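Local structure of basic helix-loop-helix, putative, expressed (Oryza sativa subsp. japonica, 5LW0) at residues 128-131 with 132-136; 149-152 with 153-156; 193-197 with 198-202; 40-43 with 44-47. The protein binds ADP-ribose through its macrodomain, the part described here, and probably serves as an ADP-ribose reader or processing factor in DNA interstrand crosslink repair. One frame throughout, in Å; residues are numbered along the deposited sequence.

Interaction 1 of 4, residues 128-131 with 132-136; sequences AANW and RLKPG. With AR6 ([(2R,3S,4R,5R)-5-(6-aminopurin-9-yl)-3,4-dihydroxy-oxolan-2-yl]methyl [hydroxy-[[(2R,3S,4R,5S)-3,4,5-trihydroxyoxolan-2-yl]methoxy]phosphoryl] hydrogen phosphate), chain C.
Asn130 and Leu133 close a type I beta turn, Leu133 N donating to Asn130 O at 3.0 Å. Trp131 and Arg132 occupy its corner, and beyond Leu133 the chain doubles back beside Asn130. The Asn130 side chain bridges to the returning chain with both ends of its amide. Asn130 OD1 takes an almost straight bond (179°) from Lys134 N at 3.1 Å and a weak one from Arg132 N. Asn130 ND2 gives one hydrogen to Lys134 O at 3.0 Å and the other, in a nearly straight bond, to the ADP-ribose hydroxyl O2D at 3.1 Å. The chi1 of 59° sets CG between backbone N and carbonyl carbon and folds the amide back over the turn. A water joins Asn130 N to Lys134 O, so the carbonyl of Lys134 is reached from Asn130 by two routes; Asn141 of helix 139-148 also donates to it. This is the loop of the macrodomain that leaves strand 124-128 and cradles the distal ribose, and Asn130 bonds both to the loop and to the sugar. On the outer side, Arg132 lies across the Trp131 indole. Arg132 CG sits over the six-membered ring of Trp131, 3.6 Å from the centroid, in a CH-pi contact, and the extended chain carries the guanidinium past CZ2 with its plane turned 41° from the ring. A second water accepts from Arg132 NH1 and donates weakly to Asn130 OD1. Inside, Ala129 CB packs on Leu133 CD2 at 4.0 Å, next to His190 of strand 187-192.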
loop_
_atom_site.group_PDB
_atom_site.type_symbol
_atom_site.label_atom_id
_atom_site.label_comp_id
_atom_site.label_asym_id
_atom_site.label_seq_id
_atom_site.Cartn_x
_atom_site.Cartn_y
_atom_site.Cartn_z
ATOM N N ALA A 128 4.601 3.043 0.233
ATOM C CA ALA A 128 4.705 3.966 -0.831
ATOM C C ALA A 128 6.175 4.376 -0.948
ATOM O O ALA A 128 6.650 5.267 -0.274
ATOM C CB ALA A 128 3.794 5.159 -0.606
ATOM N N ALA A 129 6.847 3.692 -1.836
ATOM C CA ALA A 129 8.299 3.732 -1.904
ATOM C C ALA A 129 8.770 4.860 -2.747
ATOM O O ALA A 129 8.007 5.508 -3.468
ATOM C CB ALA A 129 8.795 2.382 -2.475
ATOM N N ASN A 130 10.109 5.075 -2.746
ATOM C CA ASN A 130 10.759 5.860 -3.807
ATOM C C ASN A 130 11.515 4.943 -4.801
ATOM O O ASN A 130 11.696 3.754 -4.540
ATOM C CB ASN A 130 11.702 6.913 -3.182
ATOM C CG ASN A 130 12.761 6.290 -2.323
ATOM O OD1 ASN A 130 13.616 5.561 -2.820
ATOM N ND2 ASN A 130 12.669 6.497 -1.006
ATOM N N TRP A 131 11.923 5.494 -5.927
ATOM C CA TRP A 131 12.366 4.643 -7.031
ATOM C C TRP A 131 13.649 3.903 -6.720
ATOM O O TRP A 131 13.943 2.885 -7.311
ATOM C CB TRP A 131 12.454 5.424 -8.339
ATOM C CG TRP A 131 13.642 6.379 -8.494
ATOM C CD1 TRP A 131 13.659 7.711 -8.250
ATOM C CD2 TRP A 131 14.933 6.063 -9.072
ATOM N NE1 TRP A 131 14.884 8.239 -8.624
ATOM C CE2 TRP A 131 15.660 7.251 -9.150
ATOM C CE3 TRP A 131 15.501 4.895 -9.585
ATOM C CZ2 TRP A 131 16.980 7.293 -9.614
ATOM C CZ3 TRP A 131 16.804 4.935 -10.053
ATOM C CH2 TRP A 131 17.535 6.124 -10.033
ATOM N N ARG A 132 14.440 4.449 -5.806
ATOM C CA ARG A 132 15.724 3.839 -5.433
ATOM C C ARG A 132 15.576 2.842 -4.286
ATOM O O ARG A 132 16.556 2.223 -3.849
ATOM C CB ARG A 132 16.733 4.953 -5.018
ATOM C CG ARG A 132 17.025 5.995 -6.089
ATOM C CD ARG A 132 18.144 6.964 -5.575
ATOM N NE ARG A 132 18.525 8.014 -6.569
ATOM C CZ ARG A 132 17.922 9.217 -6.719
ATOM N NH1 ARG A 132 16.873 9.571 -5.957
ATOM N NH2 ARG A 132 18.372 10.091 -7.652
ATOM N N LEU A 133 14.360 2.690 -3.785
ATOM C CA LEU A 133 14.040 1.793 -2.638
ATOM C C LEU A 133 14.884 2.087 -1.397
ATOM O O LEU A 133 15.433 1.173 -0.789
ATOM C CB LEU A 133 14.170 0.303 -3.038
ATOM C CG LEU A 133 13.254 -0.129 -4.185
ATOM C CD1 LEU A 133 13.500 -1.577 -4.588
ATOM C CD2 LEU A 133 11.803 0.002 -3.774
ATOM N N LYS A 134 15.054 3.366 -1.090
ATOM C CA LYS A 134 15.884 3.771 0.038
ATOM C C LYS A 134 14.998 4.166 1.216
ATOM O O LYS A 134 13.846 4.603 1.024
ATOM C CB LYS A 134 16.762 4.967 -0.348
ATOM C CG LYS A 134 17.726 4.689 -1.464
ATOM C CD LYS A 134 18.862 3.834 -0.991
ATOM C CE LYS A 134 19.876 3.547 -2.106
ATOM N NZ LYS A 134 20.666 2.342 -1.782
ATOM N N PRO A 135 15.516 4.045 2.400
ATOM C CA PRO A 135 14.833 4.519 3.606
ATOM C C PRO A 135 14.722 6.003 3.704
ATOM O O PRO A 135 15.249 6.721 2.878
ATOM C CB PRO A 135 15.748 4.045 4.757
ATOM C CG PRO A 135 16.790 3.247 4.159
ATOM C CD PRO A 135 16.877 3.551 2.710
ATOM N N GLY A 136 14.028 6.457 4.749
ATOM C CA GLY A 136 13.898 7.866 5.013
ATOM C C GLY A 136 12.925 8.525 4.082
ATOM O O GLY A 136 11.963 7.881 3.589
HETATM N N1 AR6 C . 0.474 4.827 8.531
HETATM C C2 AR6 C . -0.525 4.915 7.629
HETATM N N3 AR6 C . -0.582 5.821 6.672
HETATM C C4 AR6 C . 0.412 6.754 6.542
HETATM C C5 AR6 C . 1.538 6.733 7.423
HETATM C C6 AR6 C . 1.543 5.692 8.465
HETATM N N6 AR6 C . 2.524 5.561 9.324
HETATM N N7 AR6 C . 2.388 7.796 7.036
HETATM C C8 AR6 C . 1.815 8.365 5.950
HETATM N N9 AR6 C . 0.624 7.737 5.636
HETATM P PA AR6 C . 3.334 9.203 1.230
HETATM P PB AR6 C . 3.444 9.146 -1.746
HETATM C "C1'" AR6 C . -0.246 7.955 4.500
HETATM O O1A AR6 C . 3.711 10.697 1.152
HETATM O O1B AR6 C . 2.551 10.353 -1.898
HETATM C C1D AR6 C . 7.951 8.788 0.547
HETATM O O1D AR6 C . 8.677 9.307 1.641
HETATM C "C2'" AR6 C . -0.434 9.386 4.010
HETATM O "O2'" AR6 C . -1.313 10.173 4.871
HETATM O O2A AR6 C . 4.035 8.318 2.190
HETATM O O2B AR6 C . 3.268 7.967 -2.655
HETATM C C2D AR6 C . 8.936 8.085 -0.434
HETATM O O2D AR6 C . 10.348 8.314 -0.036
HETATM C "C3'" AR6 C . -0.936 9.141 2.608
HETATM O "O3'" AR6 C . -2.373 8.927 2.575
HETATM O O3A AR6 C . 3.439 8.529 -0.248
HETATM C C3D AR6 C . 8.623 8.662 -1.786
HETATM O O3D AR6 C . 9.731 9.554 -2.103
HETATM C "C4'" AR6 C . -0.209 7.851 2.182
HETATM O "O4'" AR6 C . 0.362 7.304 3.348
HETATM C C4D AR6 C . 7.307 9.454 -1.598
HETATM O O4D AR6 C . 7.182 9.792 -0.197
HETATM C "C5'" AR6 C . 0.879 8.072 1.161
HETATM O "O5'" AR6 C . 1.718 9.190 1.511
HETATM C C5D AR6 C . 6.035 8.687 -1.945
HETATM O O5D AR6 C . 4.968 9.661 -1.901
HETATM O O HOH W 1 11.709 3.330 -0.800
HETATM O O HOH W 2 15.269 7.939 -4.004
#

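Interaction 2 of 4, residues 149-152 with 153-156; sequences GEDL and QRAT
Asp151 and Arg154, three residues apart in the first turns of helix 150-159, form a salt bridge on its outer surface. Arg154 NH2 meets Asp151 OD1 at 2.8 Å, and Arg154 NH1 adds a weaker bond to the same oxygen at 3.2 Å. OD1 lies in the guanidinium plane and receives NH2 on its anti lone pair, while the carboxylate plane stands 85° to the guanidinium. A bend at chi3 (74°) turns the arginine back to lie alongside the aspartate. Asp151 OD2 is held separately by Thr176 OG1, which helps fix the rotation of the carboxylate. On the buried side, Leu152 O takes two bonds from Thr156, from N at 2.8 Å and from OG1 at 2.7 Å, arriving from opposite faces of the carbonyl plane. Thr156 OG1 also touches Leu152 CD1 and is bonded to His190 NE2. The backbone beneath is regular i to i+4: Arg154 N bonds to Glu150 O and Ala155 N to Asp151 O. Gly149, with positive phi, is the first residue to leave helix 139-148, and its carbonyl accepts from Leu152 N. Within the macrodomain, helix 150-159 packs through Leu152 and Thr156 on Tyr145 of helix 139-148, and through Ala155 and Thr156 on Val171 of strand 167-172.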
loop_
_atom_site.group_PDB
_atom_site.type_symbol
_atom_site.label_atom_id
_atom_site.label_comp_id
_atom_site.label_asym_id
_atom_site.label_seq_id
_atom_site.Cartn_x
_atom_site.Cartn_y
_atom_site.Cartn_z
ATOM N N GLY A 149 13.464 -1.660 10.639
ATOM C CA GLY A 149 14.906 -1.631 10.871
ATOM C C GLY A 149 15.707 -2.135 9.698
ATOM O O GLY A 149 15.185 -2.354 8.595
ATOM N N GLU A 150 17.015 -2.243 9.905
ATOM C CA GLU A 150 17.920 -2.531 8.815
ATOM C C GLU A 150 17.607 -3.879 8.113
ATOM O O GLU A 150 17.974 -4.054 6.993
ATOM C CB GLU A 150 19.402 -2.480 9.330
ATOM C CG GLU A 150 20.433 -3.125 8.399
ATOM C CD GLU A 150 20.591 -2.393 7.049
ATOM O OE1 GLU A 150 20.272 -1.181 6.971
ATOM O OE2 GLU A 150 21.042 -3.051 6.061
ATOM N N ASP A 151 16.939 -4.824 8.784
ATOM C CA ASP A 151 16.514 -6.096 8.144
ATOM C C ASP A 151 15.773 -5.836 6.817
ATOM O O ASP A 151 15.903 -6.592 5.875
ATOM C CB ASP A 151 15.582 -6.941 9.052
ATOM C CG ASP A 151 16.330 -7.600 10.242
ATOM O OD1 ASP A 151 17.551 -7.825 10.127
ATOM O OD2 ASP A 151 15.690 -7.873 11.287
ATOM N N LEU A 152 14.948 -4.794 6.783
ATOM C CA LEU A 152 14.154 -4.534 5.566
ATOM C C LEU A 152 15.034 -4.047 4.439
ATOM O O LEU A 152 14.875 -4.474 3.284
ATOM C CB LEU A 152 13.039 -3.540 5.851
ATOM C CG LEU A 152 12.233 -3.181 4.599
ATOM C CD1 LEU A 152 11.616 -4.432 4.027
ATOM C CD2 LEU A 152 11.183 -2.135 4.978
ATOM N N GLN A 153 16.040 -3.223 4.751
ATOM C CA GLN A 153 16.969 -2.759 3.690
ATOM C C GLN A 153 17.802 -3.970 3.138
ATOM O O GLN A 153 17.929 -4.140 1.923
ATOM C CB GLN A 153 17.837 -1.582 4.167
ATOM C CG GLN A 153 18.663 -1.013 3.040
ATOM C CD GLN A 153 19.265 0.354 3.344
ATOM O OE1 GLN A 153 19.539 0.689 4.500
ATOM N NE2 GLN A 153 19.412 1.163 2.308
ATOM N N ARG A 154 18.284 -4.854 4.030
ATOM C CA ARG A 154 18.972 -6.076 3.592
ATOM C C ARG A 154 18.103 -6.962 2.698
ATOM O O ARG A 154 18.520 -7.382 1.626
ATOM C CB ARG A 154 19.478 -6.871 4.804
ATOM C CG ARG A 154 20.367 -8.042 4.459
ATOM C CD ARG A 154 20.867 -8.754 5.725
ATOM N NE ARG A 154 19.824 -9.558 6.373
ATOM C CZ ARG A 154 19.185 -9.223 7.504
ATOM N NH1 ARG A 154 18.265 -10.034 7.992
ATOM N NH2 ARG A 154 19.454 -8.073 8.153
ATOM N N ALA A 155 16.849 -7.158 3.110
ATOM C CA ALA A 155 15.975 -8.023 2.379
ATOM C C ALA A 155 15.565 -7.415 1.055
ATOM O O ALA A 155 15.470 -8.133 0.023
ATOM C CB ALA A 155 14.767 -8.345 3.219
ATOM N N THR A 156 15.369 -6.115 1.041
ATOM C CA THR A 156 14.899 -5.439 -0.178
ATOM C C THR A 156 15.995 -5.501 -1.254
ATOM O O THR A 156 15.711 -5.804 -2.435
ATOM C CB THR A 156 14.520 -3.990 0.129
ATOM O OG1 THR A 156 13.426 -3.948 1.052
ATOM C CG2 THR A 156 14.188 -3.252 -1.120
#

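Interaction 3 of 4, residues 193-197 with 198-202; sequences GPNMN and PMRPD. With AR6 ([(2R,3S,4R,5R)-5-(6-aminopurin-9-yl)-3,4-dihydroxy-oxolan-2-yl]methyl [hydroxy-[[(2R,3S,4R,5S)-3,4,5-trihydroxyoxolan-2-yl]methoxy]phosphoryl] hydrogen phosphate), chain C.
Asn195 reaches across to Arg200 and Pro201 in the loop that follows strand 187-192 in this macrodomain, its side chain tying the loop's two limbs together through an Asx turn on one limb and a bond to the other. Asn195 CB lies 3.6 Å from Pro201 O. CG, placed anti to the backbone N (chi1 168°), comes against Arg200 CB. Asn195 OD1 accepts from Asn197 N at 2.8 Å, closing the Asx turn, with the donor above the carbonyl plane. Asn195 ND2 splits its hydrogens between Asn197 O at 2.9 Å and Pro201 O at 3.0 Å. Asn197 O is thus doubly gripped, because Arg200 N also donates to it and closes a type I turn from Asn197 to Arg200. The Asn197 amide braces that turn, OD1 accepting from Met199 N, while its ND2 is bound to Asp47 O of the loop after strand 37-40. A water accepts from Asn195 N and donates to Asp202 O. Arg200 leans its CB on the Asn195 amide, the two side chains crossing at about a right angle, and bends at chi2 toward the distal ribose, where Arg200 NH1 makes a weak bond to the ADP-ribose hydroxyl O3D at 2.6 Å.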
loop_
_atom_site.group_PDB
_atom_site.type_symbol
_atom_site.label_atom_id
_atom_site.label_comp_id
_atom_site.label_asym_id
_atom_site.label_seq_id
_atom_site.Cartn_x
_atom_site.Cartn_y
_atom_site.Cartn_z
ATOM N N GLY A 193 4.237 4.782 -6.994
ATOM C CA GLY A 193 3.170 5.387 -7.716
ATOM C C GLY A 193 3.661 6.507 -8.639
ATOM O O GLY A 193 4.807 6.856 -8.560
ATOM N N PRO A 194 2.751 7.095 -9.421
ATOM C CA PRO A 194 3.097 8.290 -10.227
ATOM C C PRO A 194 3.361 9.457 -9.389
ATOM O O PRO A 194 2.733 9.659 -8.280
ATOM C CB PRO A 194 1.844 8.498 -11.075
ATOM C CG PRO A 194 0.743 7.931 -10.279
ATOM C CD PRO A 194 1.343 6.738 -9.574
ATOM N N ASN A 195 4.250 10.325 -9.857
ATOM C CA ASN A 195 4.563 11.507 -9.110
ATOM C C ASN A 195 4.045 12.769 -9.862
ATOM O O ASN A 195 4.296 12.931 -11.040
ATOM C CB ASN A 195 6.054 11.625 -8.878
ATOM C CG ASN A 195 6.436 12.959 -8.357
ATOM O OD1 ASN A 195 5.859 13.467 -7.417
ATOM N ND2 ASN A 195 7.432 13.588 -9.012
ATOM N N MET A 196 3.226 13.541 -9.151
ATOM C CA MET A 196 2.759 14.876 -9.615
ATOM C C MET A 196 3.476 16.055 -8.990
ATOM O O MET A 196 3.129 17.196 -9.281
ATOM C CB MET A 196 1.302 15.037 -9.275
ATOM C CG MET A 196 0.395 14.242 -10.088
ATOM S SD MET A 196 0.573 14.392 -11.922
ATOM C CE MET A 196 0.697 12.594 -11.871
ATOM N N ASN A 197 4.385 15.802 -8.060
ATOM C CA ASN A 197 5.118 16.835 -7.317
ATOM C C ASN A 197 6.410 17.252 -8.116
ATOM O O ASN A 197 7.272 16.403 -8.434
ATOM C CB ASN A 197 5.526 16.281 -5.960
ATOM C CG ASN A 197 6.134 17.317 -5.064
ATOM O OD1 ASN A 197 6.555 18.374 -5.521
ATOM N ND2 ASN A 197 6.216 17.015 -3.795
ATOM N N PRO A 198 6.492 18.527 -8.521
ATOM C CA PRO A 198 7.585 18.904 -9.454
ATOM C C PRO A 198 8.973 18.860 -8.811
ATOM O O PRO A 198 9.977 18.905 -9.514
ATOM C CB PRO A 198 7.200 20.348 -9.885
ATOM C CG PRO A 198 6.231 20.820 -8.859
ATOM C CD PRO A 198 5.498 19.598 -8.345
ATOM N N MET A 199 9.011 18.708 -7.502
ATOM C CA MET A 199 10.258 18.571 -6.774
ATOM C C MET A 199 10.646 17.096 -6.507
ATOM O O MET A 199 11.460 16.820 -5.620
ATOM C CB MET A 199 10.163 19.323 -5.458
ATOM C CG MET A 199 10.140 20.834 -5.635
ATOM S SD MET A 199 9.237 21.710 -4.319
ATOM C CE MET A 199 9.919 21.044 -2.787
ATOM N N ARG A 200 10.105 16.177 -7.315
ATOM C CA ARG A 200 10.421 14.779 -7.204
ATOM C C ARG A 200 10.647 14.183 -8.574
ATOM O O ARG A 200 10.161 14.718 -9.587
ATOM C CB ARG A 200 9.275 14.011 -6.525
ATOM C CG ARG A 200 8.874 14.481 -5.151
ATOM C CD ARG A 200 9.955 14.216 -4.147
ATOM N NE ARG A 200 9.459 14.414 -2.812
ATOM C CZ ARG A 200 9.176 13.433 -1.961
ATOM N NH1 ARG A 200 9.356 12.155 -2.304
ATOM N NH2 ARG A 200 8.718 13.728 -0.761
ATOM N N PRO A 201 11.340 13.027 -8.615
ATOM C CA PRO A 201 11.728 12.415 -9.884
ATOM C C PRO A 201 10.527 11.992 -10.717
ATOM O O PRO A 201 9.466 11.676 -10.162
ATOM C CB PRO A 201 12.557 11.165 -9.459
ATOM C CG PRO A 201 12.901 11.368 -8.007
ATOM C CD PRO A 201 11.920 12.334 -7.431
ATOM N N ASP A 202 10.706 11.980 -12.030
ATOM C CA ASP A 202 9.683 11.578 -12.949
ATOM C C ASP A 202 8.354 12.307 -12.630
ATOM O O ASP A 202 7.322 11.665 -12.650
ATOM C CB ASP A 202 9.454 10.040 -12.905
ATOM C CG ASP A 202 10.724 9.201 -13.258
ATOM O OD1 ASP A 202 11.884 9.659 -13.077
ATOM O OD2 ASP A 202 10.529 8.036 -13.676
HETATM N N1 AR6 C . 0.474 4.827 8.531
HETATM C C2 AR6 C . -0.525 4.915 7.629
HETATM N N3 AR6 C . -0.582 5.821 6.672
HETATM C C4 AR6 C . 0.412 6.754 6.542
HETATM C C5 AR6 C . 1.538 6.733 7.423
HETATM C C6 AR6 C . 1.543 5.692 8.465
HETATM N N6 AR6 C . 2.524 5.561 9.324
HETATM N N7 AR6 C . 2.388 7.796 7.036
HETATM C C8 AR6 C . 1.815 8.365 5.950
HETATM N N9 AR6 C . 0.624 7.737 5.636
HETATM P PA AR6 C . 3.334 9.203 1.230
HETATM P PB AR6 C . 3.444 9.146 -1.746
HETATM C "C1'" AR6 C . -0.246 7.955 4.500
HETATM O O1A AR6 C . 3.711 10.697 1.152
HETATM O O1B AR6 C . 2.551 10.353 -1.898
HETATM C C1D AR6 C . 7.951 8.788 0.547
HETATM O O1D AR6 C . 8.677 9.307 1.641
HETATM C "C2'" AR6 C . -0.434 9.386 4.010
HETATM O "O2'" AR6 C . -1.313 10.173 4.871
HETATM O O2A AR6 C . 4.035 8.318 2.190
HETATM O O2B AR6 C . 3.268 7.967 -2.655
HETATM C C2D AR6 C . 8.936 8.085 -0.434
HETATM O O2D AR6 C . 10.348 8.314 -0.036
HETATM C "C3'" AR6 C . -0.936 9.141 2.608
HETATM O "O3'" AR6 C . -2.373 8.927 2.575
HETATM O O3A AR6 C . 3.439 8.529 -0.248
HETATM C C3D AR6 C . 8.623 8.662 -1.786
HETATM O O3D AR6 C . 9.731 9.554 -2.103
HETATM C "C4'" AR6 C . -0.209 7.851 2.182
HETATM O "O4'" AR6 C . 0.362 7.304 3.348
HETATM C C4D AR6 C . 7.307 9.454 -1.598
HETATM O O4D AR6 C . 7.182 9.792 -0.197
HETATM C "C5'" AR6 C . 0.879 8.072 1.161
HETATM O "O5'" AR6 C . 1.718 9.190 1.511
HETATM C C5D AR6 C . 6.035 8.687 -1.945
HETATM O O5D AR6 C . 4.968 9.661 -1.901
HETATM O O HOH W 3 6.068 9.481 -12.039
#

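Interaction 4 of 4, residues 40-43 with 44-47; sequences FPSI and STAD. With AR6 ([(2R,3S,4R,5R)-5-(6-aminopurin-9-yl)-3,4-dihydroxy-oxolan-2-yl]methyl [hydroxy-[[(2R,3S,4R,5S)-3,4,5-trihydroxyoxolan-2-yl]methoxy]phosphoryl] hydrogen phosphate), chain C.
Ser42 and Thr45 join side chains across a type II beta turn, Ser42 OG and Thr45 OG1 sharing a hydrogen bond of 2.7 Å. Chi1 of 57° puts Thr45 OG1 between its backbone N and carbonyl carbon, facing Ser42, while Thr45 CG2 comes within 3.3 Å of Ser42 OG. At the turn's corner, Ser44 has a positive phi of 81°, and its OG is bonded to Pro194 O of the loop after strand 187-192. Three backbone amides bond to the diphosphate of ADP-ribose. Ser44 N donates to O2B at 2.7 Å, Ala46 N to O1B at 3.0 Å, and Asp47 N to O1A at 2.9 Å, the last being the straightest at 167°. This loop, between strand 37-40 and helix 52-69, is one side of the macrodomain's ADP-ribose cleft; its N-H groups clasp both phosphates and would probably offset part of their charge. Ile43 N, by contrast, is bonded to Tyr219 OH. Van der Waals contacts complete the fit. Pro41 CB touches O4' of the adenosine ribose at 3.6 Å, Ala46 CB lies against O1A and O5', and Ile43 CG2 packs on Ser44 OG, with Ile43 also meeting Ala128 and Leu215. Among charged groups, the Asp47 carboxylate, beside the distal ribose, has a long, weak ion pair with Arg200 from OD2 to NH2.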
loop_
_atom_site.group_PDB
_atom_site.type_symbol
_atom_site.label_atom_id
_atom_site.label_comp_id
_atom_site.label_asym_id
_atom_site.label_seq_id
_atom_site.Cartn_x
_atom_site.Cartn_y
_atom_site.Cartn_z
ATOM N N PHE A 40 -2.783 -1.344 3.090
ATOM C CA PHE A 40 -2.077 -0.461 2.214
ATOM C C PHE A 40 -2.470 0.972 2.470
ATOM O O PHE A 40 -3.644 1.276 2.778
ATOM C CB PHE A 40 -2.301 -0.821 0.711
ATOM C CG PHE A 40 -3.689 -0.693 0.264
ATOM C CD1 PHE A 40 -4.591 -1.679 0.536
ATOM C CD2 PHE A 40 -4.104 0.407 -0.543
ATOM C CE1 PHE A 40 -5.914 -1.580 0.077
ATOM C CE2 PHE A 40 -5.400 0.509 -1.026
ATOM C CZ PHE A 40 -6.310 -0.501 -0.735
ATOM N N PRO A 41 -1.528 1.908 2.254
ATOM C CA PRO A 41 -1.851 3.316 2.294
ATOM C C PRO A 41 -2.234 3.837 0.910
ATOM O O PRO A 41 -2.032 3.134 -0.102
ATOM C CB PRO A 41 -0.520 3.921 2.690
ATOM C CG PRO A 41 0.453 3.099 1.945
ATOM C CD PRO A 41 -0.134 1.687 1.894
ATOM N N SER A 42 -2.714 5.077 0.855
ATOM C CA SER A 42 -3.068 5.687 -0.400
ATOM C C SER A 42 -1.799 6.102 -1.148
ATOM O O SER A 42 -1.128 7.061 -0.792
ATOM C CB SER A 42 -3.940 6.862 -0.164
ATOM O OG SER A 42 -4.251 7.553 -1.374
ATOM N N ILE A 43 -1.470 5.370 -2.158
ATOM C CA ILE A 43 -0.273 5.654 -2.940
ATOM C C ILE A 43 -0.359 6.944 -3.717
ATOM O O ILE A 43 -1.404 7.260 -4.281
ATOM C CB ILE A 43 -0.065 4.502 -3.984
ATOM C CG1 ILE A 43 -0.004 3.123 -3.300
ATOM C CG2 ILE A 43 1.171 4.747 -4.842
ATOM C CD1 ILE A 43 1.060 2.984 -2.216
ATOM N N SER A 44 0.706 7.742 -3.614
ATOM C CA SER A 44 0.919 8.984 -4.440
ATOM C C SER A 44 0.173 10.221 -3.924
ATOM O O SER A 44 0.355 11.273 -4.473
ATOM C CB SER A 44 0.569 8.765 -5.940
ATOM O OG SER A 44 1.493 7.907 -6.564
ATOM N N THR A 45 -0.667 10.100 -2.890
ATOM C CA THR A 45 -1.507 11.255 -2.533
ATOM C C THR A 45 -0.978 12.198 -1.465
ATOM O O THR A 45 -1.688 13.081 -1.079
ATOM C CB THR A 45 -2.927 10.847 -2.150
ATOM O OG1 THR A 45 -2.895 9.921 -1.087
ATOM C CG2 THR A 45 -3.621 10.223 -3.295
ATOM N N ALA A 46 0.221 12.001 -0.963
ATOM C CA ALA A 46 0.774 13.015 -0.013
ATOM C C ALA A 46 2.018 13.656 -0.624
ATOM O O ALA A 46 1.877 14.563 -1.399
ATOM C CB ALA A 46 1.039 12.436 1.348
ATOM N N ASP A 47 3.189 13.050 -0.418
ATOM C CA ASP A 47 4.445 13.579 -1.018
ATOM C C ASP A 47 4.365 13.720 -2.527
ATOM O O ASP A 47 4.953 14.663 -3.121
ATOM C CB ASP A 47 5.674 12.690 -0.611
ATOM C CG ASP A 47 6.022 12.768 0.915
ATOM O OD1 ASP A 47 5.592 13.741 1.583
ATOM O OD2 ASP A 47 6.735 11.831 1.452
HETATM N N1 AR6 C . 0.474 4.827 8.531
HETATM C C2 AR6 C . -0.525 4.915 7.629
HETATM N N3 AR6 C . -0.582 5.821 6.672
HETATM C C4 AR6 C . 0.412 6.754 6.542
HETATM C C5 AR6 C . 1.538 6.733 7.423
HETATM C C6 AR6 C . 1.543 5.692 8.465
HETATM N N6 AR6 C . 2.524 5.561 9.324
HETATM N N7 AR6 C . 2.388 7.796 7.036
HETATM C C8 AR6 C . 1.815 8.365 5.950
HETATM N N9 AR6 C . 0.624 7.737 5.636
HETATM P PA AR6 C . 3.334 9.203 1.230
HETATM P PB AR6 C . 3.444 9.146 -1.746
HETATM C "C1'" AR6 C . -0.246 7.955 4.500
HETATM O O1A AR6 C . 3.711 10.697 1.152
HETATM O O1B AR6 C . 2.551 10.353 -1.898
HETATM C C1D AR6 C . 7.951 8.788 0.547
HETATM O O1D AR6 C . 8.677 9.307 1.641
HETATM C "C2'" AR6 C . -0.434 9.386 4.010
HETATM O "O2'" AR6 C . -1.313 10.173 4.871
HETATM O O2A AR6 C . 4.035 8.318 2.190
HETATM O O2B AR6 C . 3.268 7.967 -2.655
HETATM C C2D AR6 C . 8.936 8.085 -0.434
HETATM O O2D AR6 C . 10.348 8.314 -0.036
HETATM C "C3'" AR6 C . -0.936 9.141 2.608
HETATM O "O3'" AR6 C . -2.373 8.927 2.575
HETATM O O3A AR6 C . 3.439 8.529 -0.248
HETATM C C3D AR6 C . 8.623 8.662 -1.786
HETATM O O3D AR6 C . 9.731 9.554 -2.103
HETATM C "C4'" AR6 C . -0.209 7.851 2.182
HETATM O "O4'" AR6 C . 0.362 7.304 3.348
HETATM C C4D AR6 C . 7.307 9.454 -1.598
HETATM O O4D AR6 C . 7.182 9.792 -0.197
HETATM C "C5'" AR6 C . 0.879 8.072 1.161
HETATM O "O5'" AR6 C . 1.718 9.190 1.511
HETATM C C5D AR6 C . 6.035 8.687 -1.945
HETATM O O5D AR6 C . 4.968 9.661 -1.901
#

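Overall arrangement
From the N terminus, interaction 4 comes first, in the loop after strand 37-40, then interaction 1 after strand 124-128, interaction 2 at the start of helix 150-159, and interaction 3 after strand 187-192. Each is a local closure; they run in series and none nests or crosses. Interactions 1, 3 and 4 all border the ADP-ribose, and interaction 1 touches both others: Ala128 meets Ile43, Trp131 meets Pro201, while Pro194 and Asn197 hold the 44-47 loop. Interaction 2 stands apart from the ligand but packs behind interaction 1 through Leu133 with Thr156, connecting its helix to the loop after strand 124-128.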